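Local coordinates for toxin-like protein (Paenibacillus larvae subsp. larvae BRL-230010, PDB 5DZQ) that probably transfers ADP-ribose from NAD+ to a host protein, as expected of a C3-like mono-ADP-ribosyltransferase toxin, at residues B[55-60]-B[70-75]; B[116-121]-B[196-201]; B[167-172]-B[180-185]; B[189-194]-B[205-210]. All blocks are in the same frame, centred on the assembly; numbering follows the deposited sequence.

Contact 1. Residues B[55-60]-B[70-75]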
loop_
_atom_site.group_PDB
_atom_site.type_symbol
_atom_site.label_atom_id
_atom_site.label_comp_id
_atom_site.label_asym_id
_atom_site.label_seq_id
_atom_site.Cartn_x
_atom_site.Cartn_y
_atom_site.Cartn_z
ATOM N N ASN B 55 -8.128 -0.668 -7.537
ATOM C CA ASN B 55 -8.015 0.767 -7.778
ATOM C C ASN B 55 -7.129 1.135 -8.957
ATOM O O ASN B 55 -7.388 2.131 -9.634
ATOM C CB ASN B 55 -7.535 1.462 -6.512
ATOM C CG ASN B 55 -8.552 1.370 -5.387
ATOM O OD1 ASN B 55 -9.745 1.245 -5.633
ATOM N ND2 ASN B 55 -8.083 1.420 -4.153
ATOM N N THR B 56 -6.087 0.351 -9.230
ATOM C CA THR B 56 -5.270 0.666 -10.389
ATOM C C THR B 56 -6.095 0.388 -11.661
ATOM O O THR B 56 -6.001 1.125 -12.641
ATOM C CB THR B 56 -3.931 -0.124 -10.391
ATOM O OG1 THR B 56 -4.195 -1.524 -10.309
ATOM C CG2 THR B 56 -3.091 0.276 -9.204
ATOM N N TYR B 57 -6.932 -0.646 -11.639
ATOM C CA TYR B 57 -7.834 -0.909 -12.771
ATOM C C TYR B 57 -8.800 0.264 -13.001
ATOM O O TYR B 57 -9.012 0.716 -14.133
ATOM C CB TYR B 57 -8.642 -2.194 -12.551
ATOM C CG TYR B 57 -9.768 -2.422 -13.573
ATOM C CD1 TYR B 57 -9.489 -2.813 -14.875
ATOM C CD2 TYR B 57 -11.107 -2.251 -13.222
ATOM C CE1 TYR B 57 -10.515 -3.030 -15.810
ATOM C CE2 TYR B 57 -12.137 -2.459 -14.142
ATOM C CZ TYR B 57 -11.838 -2.847 -15.434
ATOM O OH TYR B 57 -12.859 -3.052 -16.355
ATOM N N LEU B 58 -9.393 0.749 -11.922
ATOM C CA LEU B 58 -10.374 1.828 -12.023
ATOM C C LEU B 58 -9.718 3.127 -12.506
ATOM O O LEU B 58 -10.263 3.840 -13.360
ATOM C CB LEU B 58 -11.059 2.034 -10.666
ATOM C CG LEU B 58 -12.038 0.918 -10.286
ATOM C CD1 LEU B 58 -12.489 1.074 -8.858
ATOM C CD2 LEU B 58 -13.258 0.943 -11.222
ATOM N N ARG B 59 -8.537 3.423 -11.973
ATOM C CA ARG B 59 -7.818 4.639 -12.348
ATOM C C ARG B 59 -7.326 4.576 -13.788
ATOM O O ARG B 59 -7.333 5.579 -14.490
ATOM C CB ARG B 59 -6.635 4.888 -11.404
ATOM C CG ARG B 59 -7.050 5.350 -10.014
ATOM C CD ARG B 59 -5.850 5.628 -9.146
ATOM N NE ARG B 59 -6.211 5.593 -7.738
ATOM C CZ ARG B 59 -5.726 4.714 -6.868
ATOM N NH1 ARG B 59 -4.837 3.813 -7.268
ATOM N NH2 ARG B 59 -6.114 4.749 -5.597
ATOM N N ALA B 60 -6.925 3.391 -14.244
ATOM C CA ALA B 60 -6.382 3.263 -15.584
ATOM C C ALA B 60 -7.434 3.662 -16.616
ATOM O O ALA B 60 -7.113 4.229 -17.655
ATOM C CB ALA B 60 -5.901 1.849 -15.833
ATOM N N GLU B 70 -14.640 -9.497 -15.972
ATOM C CA GLU B 70 -14.696 -10.331 -14.780
ATOM C C GLU B 70 -14.554 -9.503 -13.511
ATOM O O GLU B 70 -15.315 -9.694 -12.566
ATOM C CB GLU B 70 -13.629 -11.424 -14.828
ATOM C CG GLU B 70 -13.915 -12.515 -15.863
ATOM C CD GLU B 70 -15.282 -13.172 -15.680
ATOM O OE1 GLU B 70 -15.698 -13.397 -14.523
ATOM O OE2 GLU B 70 -15.944 -13.463 -16.698
ATOM N N ILE B 71 -13.598 -8.580 -13.478
ATOM C CA ILE B 71 -13.484 -7.718 -12.311
ATOM C C ILE B 71 -14.640 -6.716 -12.292
ATOM O O ILE B 71 -15.050 -6.264 -11.226
ATOM C CB ILE B 71 -12.132 -6.972 -12.248
ATOM C CG1 ILE B 71 -11.989 -6.269 -10.897
ATOM C CG2 ILE B 71 -11.997 -5.994 -13.372
ATOM C CD1 ILE B 71 -10.895 -5.227 -10.833
ATOM N N ASP B 72 -15.180 -6.383 -13.466
ATOM C CA ASP B 72 -16.341 -5.507 -13.538
ATOM C C ASP B 72 -17.477 -6.101 -12.726
ATOM O O ASP B 72 -18.196 -5.382 -12.051
ATOM C CB ASP B 72 -16.789 -5.291 -14.985
ATOM C CG ASP B 72 -15.856 -4.379 -15.756
ATOM O OD1 ASP B 72 -15.029 -3.690 -15.122
ATOM O OD2 ASP B 72 -15.946 -4.352 -16.998
ATOM N N LYS B 73 -17.626 -7.424 -12.791
ATOM C CA LYS B 73 -18.682 -8.108 -12.041
ATOM C C LYS B 73 -18.570 -7.843 -10.537
ATOM O O LYS B 73 -19.570 -7.544 -9.873
ATOM C CB LYS B 73 -18.642 -9.616 -12.302
ATOM C CG LYS B 73 -19.248 -10.060 -13.622
ATOM C CD LYS B 73 -19.434 -11.578 -13.634
ATOM C CE LYS B 73 -20.057 -12.072 -14.934
ATOM N NZ LYS B 73 -19.122 -11.935 -16.087
ATOM N N LYS B 74 -17.355 -7.948 -10.004
ATOM C CA LYS B 74 -17.119 -7.680 -8.584
ATOM C C LYS B 74 -17.357 -6.218 -8.245
ATOM O O LYS B 74 -17.876 -5.879 -7.176
ATOM C CB LYS B 74 -15.679 -8.041 -8.179
ATOM C CG LYS B 74 -15.274 -9.480 -8.399
ATOM C CD LYS B 74 -13.855 -9.671 -7.878
ATOM C CE LYS B 74 -13.246 -10.970 -8.366
ATOM N NZ LYS B 74 -11.826 -11.093 -7.924
ATOM N N ILE B 75 -16.918 -5.343 -9.138
ATOM C CA ILE B 75 -16.987 -3.919 -8.859
ATOM C C ILE B 75 -18.453 -3.520 -8.747
ATOM O O ILE B 75 -18.824 -2.741 -7.867
ATOM C CB ILE B 75 -16.252 -3.089 -9.942
ATOM C CG1 ILE B 75 -14.729 -3.169 -9.716
ATOM C CG2 ILE B 75 -16.711 -1.643 -9.917
ATOM C CD1 ILE B 75 -13.909 -2.621 -10.847
#
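Tyr57 lays its ring alongside Ile71, the two side chains sliding past each other in opposite directions. Ile71 CG2 stands over one ring face, shifted toward the rim and 3.7 Å from the centroid of the Tyr57 ring, a CH-pi contact, while Ile71 CD1 reaches Tyr57 CD2 farther back. With CG anti to the backbone N (chi1 171°), Tyr57 is sent straight at helix 69-83. The Tyr57 and Asp72 side chains cross at about a right angle, and Tyr57 OH donates to Asp72 OD1 over 2.6 Å, on the syn side and somewhat out of the plane of the carboxylate, which is turned 49° from the ring. The segments belong to helices 51-60 and 69-83 in the helical N-terminal part of the ADP-ribosyltransferase chain; the axes of 55-60 and 70-75 cross at -103°, 11.7 Å apart at closest approach, so long side chains must bridge the gap. Ile75 comes in at the ring edge, its CD1 3.7 Å from Tyr57 CD2. The same methyl meets Leu58 tip to tip, Leu58 CD2 and Ile75 CD1 being 3.6 Å apart. The polar pair also holds the loop before the second helix: Lys68 N bonds to Tyr57 OH and Gly66 N to Asp72 OD2, which restrains both the hydroxyl and the carboxylate. Ile75 also packs on Tyr138 and Arg185, and Asn108 of the second subunit packs on Tyr57 and Ile71.

Contact 2. Residues B[116-121]-B[196-201]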
loop_
_atom_site.group_PDB
_atom_site.type_symbol
_atom_site.label_atom_id
_atom_site.label_comp_id
_atom_site.label_asym_id
_atom_site.label_seq_id
_atom_site.Cartn_x
_atom_site.Cartn_y
_atom_site.Cartn_z
ATOM N N VAL B 116 9.129 22.044 0.447
ATOM C CA VAL B 116 8.241 22.220 -0.698
ATOM C C VAL B 116 8.709 23.376 -1.569
ATOM O O VAL B 116 8.976 24.468 -1.068
ATOM C CB VAL B 116 6.785 22.493 -0.271
ATOM C CG1 VAL B 116 5.891 22.663 -1.498
ATOM C CG2 VAL B 116 6.272 21.381 0.606
ATOM N N ASN B 117 8.814 23.116 -2.869
ATOM C CA ASN B 117 9.102 24.143 -3.864
ATOM C C ASN B 117 8.004 25.209 -3.851
ATOM O O ASN B 117 6.883 24.963 -4.302
ATOM C CB ASN B 117 9.230 23.499 -5.253
ATOM C CG ASN B 117 9.800 24.443 -6.293
ATOM O OD1 ASN B 117 9.423 25.613 -6.364
ATOM N ND2 ASN B 117 10.714 23.934 -7.114
ATOM N N ARG B 118 8.325 26.388 -3.330
ATOM C CA ARG B 118 7.314 27.416 -3.106
ATOM C C ARG B 118 6.667 27.917 -4.400
ATOM O O ARG B 118 5.443 28.050 -4.476
ATOM C CB ARG B 118 7.918 28.584 -2.334
ATOM C CG ARG B 118 8.257 28.256 -0.875
ATOM C CD ARG B 118 7.101 27.544 -0.176
ATOM N NE ARG B 118 7.259 27.496 1.284
ATOM C CZ ARG B 118 7.781 26.470 1.963
ATOM N NH1 ARG B 118 8.224 25.387 1.333
ATOM N NH2 ARG B 118 7.874 26.530 3.282
ATOM N N GLU B 119 7.479 28.182 -5.420
ATOM C CA GLU B 119 6.939 28.670 -6.684
ATOM C C GLU B 119 6.060 27.616 -7.346
ATOM O O GLU B 119 4.979 27.923 -7.848
ATOM C CB GLU B 119 8.059 29.090 -7.637
ATOM C CG GLU B 119 7.557 29.882 -8.837
ATOM C CD GLU B 119 8.631 30.125 -9.879
ATOM O OE1 GLU B 119 9.593 30.872 -9.590
ATOM O OE2 GLU B 119 8.508 29.567 -10.991
ATOM N N LEU B 120 6.509 26.366 -7.334
ATOM C CA LEU B 120 5.729 25.304 -7.941
ATOM C C LEU B 120 4.480 24.972 -7.128
ATOM O O LEU B 120 3.469 24.540 -7.692
ATOM C CB LEU B 120 6.573 24.042 -8.124
ATOM C CG LEU B 120 5.978 23.075 -9.151
ATOM C CD1 LEU B 120 6.077 23.659 -10.564
ATOM C CD2 LEU B 120 6.622 21.695 -9.080
ATOM N N PHE B 121 4.540 25.152 -5.807
ATOM C CA PHE B 121 3.360 24.895 -4.991
ATOM C C PHE B 121 2.251 25.860 -5.381
ATOM O O PHE B 121 1.088 25.471 -5.506
ATOM C CB PHE B 121 3.668 25.020 -3.499
ATOM C CG PHE B 121 2.469 24.796 -2.616
ATOM C CD1 PHE B 121 1.979 23.514 -2.399
ATOM C CD2 PHE B 121 1.833 25.863 -2.000
ATOM C CE1 PHE B 121 0.876 23.304 -1.588
ATOM C CE2 PHE B 121 0.725 25.655 -1.186
ATOM C CZ PHE B 121 0.247 24.375 -0.981
ATOM N N ILE B 196 0.957 24.494 2.978
ATOM C CA ILE B 196 2.133 23.798 3.462
ATOM C C ILE B 196 2.220 23.860 4.977
ATOM O O ILE B 196 2.234 24.939 5.558
ATOM C CB ILE B 196 3.415 24.409 2.875
ATOM C CG1 ILE B 196 3.384 24.360 1.344
ATOM C CG2 ILE B 196 4.652 23.712 3.444
ATOM C CD1 ILE B 196 4.394 25.291 0.699
ATOM N N ILE B 197 2.299 22.705 5.619
ATOM C CA ILE B 197 2.531 22.664 7.053
ATOM C C ILE B 197 4.026 22.502 7.308
ATOM O O ILE B 197 4.650 21.535 6.859
ATOM C CB ILE B 197 1.756 21.520 7.728
ATOM C CG1 ILE B 197 0.259 21.669 7.464
ATOM C CG2 ILE B 197 2.003 21.511 9.221
ATOM C CD1 ILE B 197 -0.570 20.537 8.051
ATOM N N VAL B 198 4.597 23.468 8.013
ATOM C CA VAL B 198 6.027 23.466 8.315
ATOM C C VAL B 198 6.271 22.806 9.660
ATOM O O VAL B 198 5.880 23.355 10.685
ATOM C CB VAL B 198 6.584 24.904 8.333
ATOM C CG1 VAL B 198 8.085 24.892 8.600
ATOM C CG2 VAL B 198 6.272 25.584 7.021
ATOM N N ASN B 199 6.893 21.622 9.642
ATOM C CA ASN B 199 7.208 20.881 10.855
ATOM C C ASN B 199 8.675 21.056 11.215
ATOM O O ASN B 199 9.419 21.703 10.477
ATOM C CB ASN B 199 6.899 19.388 10.686
ATOM C CG ASN B 199 5.517 19.125 10.116
ATOM O OD1 ASN B 199 4.514 19.605 10.628
ATOM N ND2 ASN B 199 5.467 18.338 9.052
ATOM N N LYS B 200 9.099 20.456 12.327
ATOM C CA LYS B 200 10.481 20.583 12.788
ATOM C C LYS B 200 11.489 20.004 11.805
ATOM O O LYS B 200 12.563 20.559 11.636
ATOM C CB LYS B 200 10.675 19.909 14.151
ATOM C CG LYS B 200 10.557 20.850 15.347
ATOM C CD LYS B 200 10.839 20.090 16.627
ATOM C CE LYS B 200 9.642 20.067 17.545
ATOM N NZ LYS B 200 9.741 18.923 18.481
ATOM N N GLY B 201 11.154 18.891 11.158
ATOM C CA GLY B 201 12.109 18.252 10.270
ATOM C C GLY B 201 11.516 17.818 8.950
ATOM O O GLY B 201 12.040 16.924 8.291
#
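Ile196 supplies nearly all the apolar contact; its CG1-CD1 arm lies among Val116, Arg118 and Phe121. Ile196 CG1 sits above the centre of the Phe121 ring, 3.7 Å from its centroid and only 5° off the normal, a CH-pi contact. Phe121 CG, anti to its own N (chi1 179°), carries the ring toward the strand, where its face meets Ile196. Val116 and Ile196 approach tip to tip, with Val116 CG1 and Ile196 CD1 3.7 Å apart. Here the start of helix 118-128 meets the far end of strand 187-198, at one extremity of the five-stranded mixed sheet of the transferase fold. A second kind of contact is methyl against charge: the bend of Arg118 at chi2 (-47°) swings its guanidinium back so that Ile196 CD1 lies over one face, shifted toward the rim, with Arg118 CD 3.6 Å from the same methyl. Val198 CG2 touches the outer end of the group more loosely. The segments share no hydrogen bond; polar groups of 116-121 bond among themselves and to Glu203. Arg118 NH1 gives a 2.7 Å bond to Val116 O, on a lone pair in the carbonyl plane, and forms a salt bridge with Glu203, which takes Val116 N as well; these bonds restrict rotation of the guanidinium. Asn117 is the N-cap of the helix, its OD1 accepting from Leu120 N at 3.2 Å from above the amide plane.

Contact 3. Residues B[167-172]-B[180-185]; sequences GYVDKI and ELLLPR
Val169 and Glu180 form the hydrogen-bonded pair nearer the loop of this antiparallel hairpin, bonded in both directions: Val169 N to Glu180 O at 2.8 Å and Glu180 N to Val169 O at 2.9 Å. Gly167 and Leu182 make the other such pair. Between them the non-hydrogen-bonded pair Tyr168 and Leu181 closes the apolar face, where Leu181 CD1 lies over the centre of the tyrosine ring, 3.7 Å from its centroid. On the other face Val169 CG1 rests 4.0 Å from Leu182 CB, and Val44, Thr48 and Tyr47 of helix 38-49 cover these two residues. Against this tight part, with Gly167, Val169, Leu181 and Leu182 buried, stands the looser, partly exposed end past Asp170, where Lys171 and Glu180 meet through side chains alone, though Lys171 still bonds backbone to backbone with Gln178. Lys171, extended until a turn at chi4 (82°), crosses Glu180 at about a right angle and forms a salt bridge, Lys171 NZ to Glu180 OE2, 2.6 Å, on the anti side of the carboxylate. Gln178 and Glu180 match the Gln-x-Glu motif of C3-like toxins, and neighbouring Ser140-Thr141-Ser142 their Ser-Thr-Ser motif. Glu180 is therefore probably the catalytic glutamate, as in relatives, its backbone fixed by the sheet and its carboxylate oriented by a lysine.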
loop_
_atom_site.group_PDB
_atom_site.type_symbol
_atom_site.label_atom_id
_atom_site.label_comp_id
_atom_site.label_asym_id
_atom_site.label_seq_id
_atom_site.Cartn_x
_atom_site.Cartn_y
_atom_site.Cartn_z
ATOM N N GLY B 167 -19.024 3.134 4.249
ATOM C CA GLY B 167 -19.105 2.037 5.195
ATOM C C GLY B 167 -17.828 1.866 5.996
ATOM O O GLY B 167 -16.726 2.003 5.459
ATOM N N TYR B 168 -17.973 1.589 7.289
ATOM C CA TYR B 168 -16.807 1.290 8.112
ATOM C C TYR B 168 -16.326 -0.129 7.856
ATOM O O TYR B 168 -17.125 -1.069 7.795
ATOM C CB TYR B 168 -17.132 1.487 9.589
ATOM C CG TYR B 168 -17.306 2.943 9.971
ATOM C CD1 TYR B 168 -18.530 3.587 9.808
ATOM C CD2 TYR B 168 -16.243 3.678 10.484
ATOM C CE1 TYR B 168 -18.694 4.932 10.155
ATOM C CE2 TYR B 168 -16.399 5.015 10.839
ATOM C CZ TYR B 168 -17.620 5.633 10.672
ATOM O OH TYR B 168 -17.759 6.959 11.021
ATOM N N VAL B 169 -15.016 -0.283 7.707
ATOM C CA VAL B 169 -14.419 -1.585 7.458
ATOM C C VAL B 169 -13.292 -1.877 8.443
ATOM O O VAL B 169 -12.736 -0.959 9.047
ATOM C CB VAL B 169 -13.874 -1.667 6.031
ATOM C CG1 VAL B 169 -15.004 -1.455 5.027
ATOM C CG2 VAL B 169 -12.780 -0.627 5.827
ATOM N N ASP B 170 -12.961 -3.157 8.606
ATOM C CA ASP B 170 -11.812 -3.552 9.413
ATOM C C ASP B 170 -10.532 -3.048 8.764
ATOM O O ASP B 170 -10.333 -3.215 7.562
ATOM C CB ASP B 170 -11.761 -5.074 9.580
ATOM C CG ASP B 170 -12.970 -5.621 10.323
ATOM O OD1 ASP B 170 -13.016 -5.483 11.561
ATOM O OD2 ASP B 170 -13.873 -6.188 9.669
ATOM N N LYS B 171 -9.672 -2.404 9.545
ATOM C CA LYS B 171 -8.403 -1.923 9.010
ATOM C C LYS B 171 -7.483 -3.123 8.818
ATOM O O LYS B 171 -7.509 -4.057 9.616
ATOM C CB LYS B 171 -7.766 -0.885 9.943
ATOM C CG LYS B 171 -6.582 -0.119 9.347
ATOM C CD LYS B 171 -6.077 0.953 10.320
ATOM C CE LYS B 171 -5.199 1.987 9.632
ATOM N NZ LYS B 171 -6.009 3.036 8.952
ATOM N N ILE B 172 -6.694 -3.116 7.750
ATOM C CA ILE B 172 -5.766 -4.224 7.509
ATOM C C ILE B 172 -4.377 -3.920 8.075
ATOM O O ILE B 172 -3.382 -4.498 7.639
ATOM C CB ILE B 172 -5.640 -4.558 6.004
ATOM C CG1 ILE B 172 -5.179 -3.330 5.214
ATOM C CG2 ILE B 172 -6.961 -5.081 5.460
ATOM C CD1 ILE B 172 -4.772 -3.637 3.795
ATOM N N GLU B 180 -11.439 1.620 9.259
ATOM C CA GLU B 180 -11.299 2.665 8.265
ATOM C C GLU B 180 -12.688 2.956 7.702
ATOM O O GLU B 180 -13.621 2.163 7.891
ATOM C CB GLU B 180 -10.344 2.242 7.140
ATOM C CG GLU B 180 -8.890 2.096 7.583
ATOM C CD GLU B 180 -7.910 1.988 6.422
ATOM O OE1 GLU B 180 -8.355 1.845 5.268
ATOM O OE2 GLU B 180 -6.685 2.054 6.660
ATOM N N LEU B 181 -12.824 4.088 7.023
ATOM C CA LEU B 181 -14.077 4.432 6.380
ATOM C C LEU B 181 -13.891 4.324 4.868
ATOM O O LEU B 181 -12.991 4.944 4.284
ATOM C CB LEU B 181 -14.543 5.829 6.786
ATOM C CG LEU B 181 -15.928 6.230 6.266
ATOM C CD1 LEU B 181 -17.024 5.272 6.757
ATOM C CD2 LEU B 181 -16.265 7.659 6.651
ATOM N N LEU B 182 -14.737 3.520 4.239
ATOM C CA LEU B 182 -14.594 3.219 2.824
ATOM C C LEU B 182 -15.653 3.960 2.038
ATOM O O LEU B 182 -16.845 3.809 2.288
ATOM C CB LEU B 182 -14.704 1.710 2.575
ATOM C CG LEU B 182 -14.658 1.278 1.110
ATOM C CD1 LEU B 182 -13.311 1.653 0.484
ATOM C CD2 LEU B 182 -14.902 -0.221 1.009
ATOM N N LEU B 183 -15.221 4.780 1.092
ATOM C CA LEU B 183 -16.173 5.541 0.297
ATOM C C LEU B 183 -16.277 4.942 -1.101
ATOM O O LEU B 183 -15.350 4.270 -1.556
ATOM C CB LEU B 183 -15.762 7.021 0.232
ATOM C CG LEU B 183 -16.331 7.905 1.349
ATOM C CD1 LEU B 183 -15.645 7.618 2.669
ATOM C CD2 LEU B 183 -16.243 9.385 1.005
ATOM N N PRO B 184 -17.426 5.161 -1.779
ATOM C CA PRO B 184 -17.610 4.657 -3.143
ATOM C C PRO B 184 -16.510 5.101 -4.114
ATOM O O PRO B 184 -15.869 6.142 -3.934
ATOM C CB PRO B 184 -18.959 5.265 -3.567
ATOM C CG PRO B 184 -19.695 5.476 -2.288
ATOM C CD PRO B 184 -18.645 5.808 -1.256
ATOM N N ARG B 185 -16.311 4.314 -5.158
ATOM C CA ARG B 185 -15.483 4.751 -6.265
ATOM C C ARG B 185 -16.165 5.957 -6.928
ATOM O O ARG B 185 -17.361 6.200 -6.720
ATOM C CB ARG B 185 -15.260 3.617 -7.264
ATOM C CG ARG B 185 -16.509 3.226 -8.038
ATOM C CD ARG B 185 -16.246 2.007 -8.892
ATOM N NE ARG B 185 -17.429 1.631 -9.659
ATOM C CZ ARG B 185 -17.669 2.013 -10.908
ATOM N NH1 ARG B 185 -16.813 2.787 -11.557
ATOM N NH2 ARG B 185 -18.771 1.604 -11.517
#

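Contact 4. Residues B[189-194]-B[205-210]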
loop_
_atom_site.group_PDB
_atom_site.type_symbol
_atom_site.label_atom_id
_atom_site.label_comp_id
_atom_site.label_asym_id
_atom_site.label_seq_id
_atom_site.Cartn_x
_atom_site.Cartn_y
_atom_site.Cartn_z
ATOM N N TYR B 189 -14.986 15.323 -4.615
ATOM C CA TYR B 189 -14.690 16.137 -3.458
ATOM C C TYR B 189 -14.167 17.499 -3.891
ATOM O O TYR B 189 -13.429 17.616 -4.874
ATOM C CB TYR B 189 -13.687 15.427 -2.535
ATOM C CG TYR B 189 -12.369 15.087 -3.183
ATOM C CD1 TYR B 189 -12.204 13.903 -3.891
ATOM C CD2 TYR B 189 -11.278 15.942 -3.075
ATOM C CE1 TYR B 189 -10.992 13.585 -4.487
ATOM C CE2 TYR B 189 -10.066 15.633 -3.663
ATOM C CZ TYR B 189 -9.929 14.451 -4.366
ATOM O OH TYR B 189 -8.731 14.144 -4.955
ATOM N N LYS B 190 -14.585 18.532 -3.167
ATOM C CA LYS B 190 -14.140 19.881 -3.458
ATOM C C LYS B 190 -12.955 20.235 -2.580
ATOM O O LYS B 190 -13.017 20.119 -1.355
ATOM C CB LYS B 190 -15.272 20.884 -3.252
ATOM C CG LYS B 190 -14.852 22.330 -3.450
ATOM C CD LYS B 190 -15.959 23.264 -3.004
ATOM C CE LYS B 190 -15.569 24.711 -3.202
ATOM N NZ LYS B 190 -15.414 25.016 -4.645
ATOM N N ILE B 191 -11.871 20.671 -3.203
ATOM C CA ILE B 191 -10.705 21.064 -2.439
ATOM C C ILE B 191 -10.960 22.460 -1.886
ATOM O O ILE B 191 -11.017 23.437 -2.636
ATOM C CB ILE B 191 -9.437 21.011 -3.298
ATOM C CG1 ILE B 191 -9.141 19.549 -3.647
ATOM C CG2 ILE B 191 -8.261 21.654 -2.577
ATOM C CD1 ILE B 191 -7.931 19.347 -4.513
ATOM N N ASP B 192 -11.162 22.534 -0.572
ATOM C CA ASP B 192 -11.547 23.784 0.080
ATOM C C ASP B 192 -10.330 24.664 0.327
ATOM O O ASP B 192 -10.383 25.878 0.163
ATOM C CB ASP B 192 -12.259 23.511 1.413
ATOM C CG ASP B 192 -13.601 22.799 1.242
ATOM O OD1 ASP B 192 -14.438 23.252 0.434
ATOM O OD2 ASP B 192 -13.826 21.788 1.942
ATOM N N LYS B 193 -9.229 24.042 0.726
ATOM C CA LYS B 193 -8.030 24.786 1.086
ATOM C C LYS B 193 -6.806 23.922 0.866
ATOM O O LYS B 193 -6.868 22.700 0.973
ATOM C CB LYS B 193 -8.109 25.245 2.543
ATOM C CG LYS B 193 -7.224 26.426 2.895
ATOM C CD LYS B 193 -7.485 26.867 4.327
ATOM C CE LYS B 193 -6.802 28.188 4.656
ATOM N NZ LYS B 193 -7.128 28.642 6.046
ATOM N N MET B 194 -5.687 24.555 0.559
ATOM C CA MET B 194 -4.455 23.823 0.310
ATOM C C MET B 194 -3.270 24.630 0.823
ATOM O O MET B 194 -3.132 25.805 0.482
ATOM C CB MET B 194 -4.324 23.537 -1.190
ATOM C CG MET B 194 -3.401 22.419 -1.551
ATOM S SD MET B 194 -3.665 21.922 -3.275
ATOM C CE MET B 194 -2.246 20.864 -3.508
ATOM N N ILE B 205 2.352 18.710 2.589
ATOM C CA ILE B 205 1.363 19.364 1.757
ATOM C C ILE B 205 0.011 18.961 2.294
ATOM O O ILE B 205 -0.317 17.774 2.334
ATOM C CB ILE B 205 1.515 18.980 0.272
ATOM C CG1 ILE B 205 2.793 19.611 -0.289
ATOM C CG2 ILE B 205 0.306 19.434 -0.523
ATOM C CD1 ILE B 205 3.244 19.022 -1.617
ATOM N N LYS B 206 -0.755 19.951 2.746
ATOM C CA LYS B 206 -2.039 19.713 3.396
ATOM C C LYS B 206 -3.178 20.038 2.442
ATOM O O LYS B 206 -3.215 21.113 1.852
ATOM C CB LYS B 206 -2.153 20.551 4.681
ATOM C CG LYS B 206 -3.496 20.438 5.435
ATOM C CD LYS B 206 -3.817 18.994 5.811
ATOM C CE LYS B 206 -4.334 18.872 7.234
ATOM N NZ LYS B 206 -5.640 19.530 7.475
ATOM N N ILE B 207 -4.090 19.087 2.270
ATOM C CA ILE B 207 -5.279 19.292 1.454
ATOM C C ILE B 207 -6.518 19.142 2.320
ATOM O O ILE B 207 -6.695 18.125 2.976
ATOM C CB ILE B 207 -5.353 18.294 0.267
ATOM C CG1 ILE B 207 -4.125 18.461 -0.633
ATOM C CG2 ILE B 207 -6.661 18.510 -0.525
ATOM C CD1 ILE B 207 -3.937 17.348 -1.655
ATOM N N GLU B 208 -7.371 20.158 2.334
ATOM C CA GLU B 208 -8.628 20.071 3.063
ATOM C C GLU B 208 -9.786 20.054 2.063
ATOM O O GLU B 208 -9.904 20.951 1.224
ATOM C CB GLU B 208 -8.751 21.233 4.057
ATOM C CG GLU B 208 -7.568 21.258 5.026
ATOM C CD GLU B 208 -7.713 22.296 6.123
ATOM O OE1 GLU B 208 -8.514 23.235 5.952
ATOM O OE2 GLU B 208 -7.018 22.162 7.153
ATOM N N ALA B 209 -10.628 19.024 2.140
ATOM C CA ALA B 209 -11.650 18.813 1.119
ATOM C C ALA B 209 -12.992 18.391 1.707
ATOM O O ALA B 209 -13.066 17.881 2.828
ATOM C CB ALA B 209 -11.179 17.774 0.108
ATOM N N THR B 210 -14.050 18.610 0.936
ATOM C CA THR B 210 -15.394 18.209 1.336
ATOM C C THR B 210 -16.010 17.279 0.296
ATOM O O THR B 210 -16.068 17.617 -0.877
ATOM C CB THR B 210 -16.309 19.427 1.528
ATOM O OG1 THR B 210 -15.755 20.276 2.539
ATOM C CG2 THR B 210 -17.697 18.983 1.959
#
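Tyr189 turns its ring obliquely to Ala209, whose CB comes 3.7 Å from Tyr189 CD2. The carboxylate of Asp192 offers OD2, through its syn lone pair, to the hydroxyl of Thr210: Thr210 OG1 donates over 2.5 Å, and a bound glycerol, probably from the crystallisation liquor, also bonds to this oxygen. The carboxylate of Glu208 lies beside Lys193, the two side chains pointing the same way; its OE2 takes Lys206 NZ on the anti lone pair in a salt bridge along the strand, and Tyr195 OH bonds it too. These groups hang on neighbouring antiparallel strands of the five-stranded mixed sheet, interrupted by a classic beta bulge: two residues, Asp192 and Lys193, stand opposite the single Glu208. Glu208 O is gripped by two donors, Asp192 N at 2.7 Å and Lys193 N at 3.2 Å. The extra residue, with helix-like backbone angles (-81/-40°), brings the Asp192 side chain toward Thr210. Regular pairing resumes on each side, with Lys190 and Thr210 bonded both ways and Glu208 N giving 2.9 Å to Lys193 O. Opposite the face of Lys190, Lys193, Glu208 and Thr210, the face of Ile191, Met194, Ile207 and Ala209 is apolar: Ile191 CG2 meets Ile207 CG2 at 4.1 Å, and the extended Met194 runs alongside Ile207, its CG 4.1 Å from Ile207 CG1. Leu124, Arg125 and Tyr128 of helix 118-128 pack on Met194.

Contacts 2 and 4 share strand 187-198 and touch directly: Val116 CG2 lies 4.0 Å from Ile205 CG1, and Phe121 CZ 3.9 Å from Met194 O. Helix 118-128 takes part in both, through Phe121 in contact 2 and through its packing on Met194 in contact 4. Contact 3, the hairpin with the probable catalytic glutamate, leads along the chain into contact 4, their centres about 20 Å apart. It meets contact 1 through Arg185, whose NE is 3.4 Å from Ile75 CG2. Contacts 1 and 2 lie on opposite sides of the chain's centre, their own centres about 35 Å apart. The bound magnesium ion, about 9 Å from the Val198 side chain, lies near contact 2, whose centre is about 30 Å from that of contact 3.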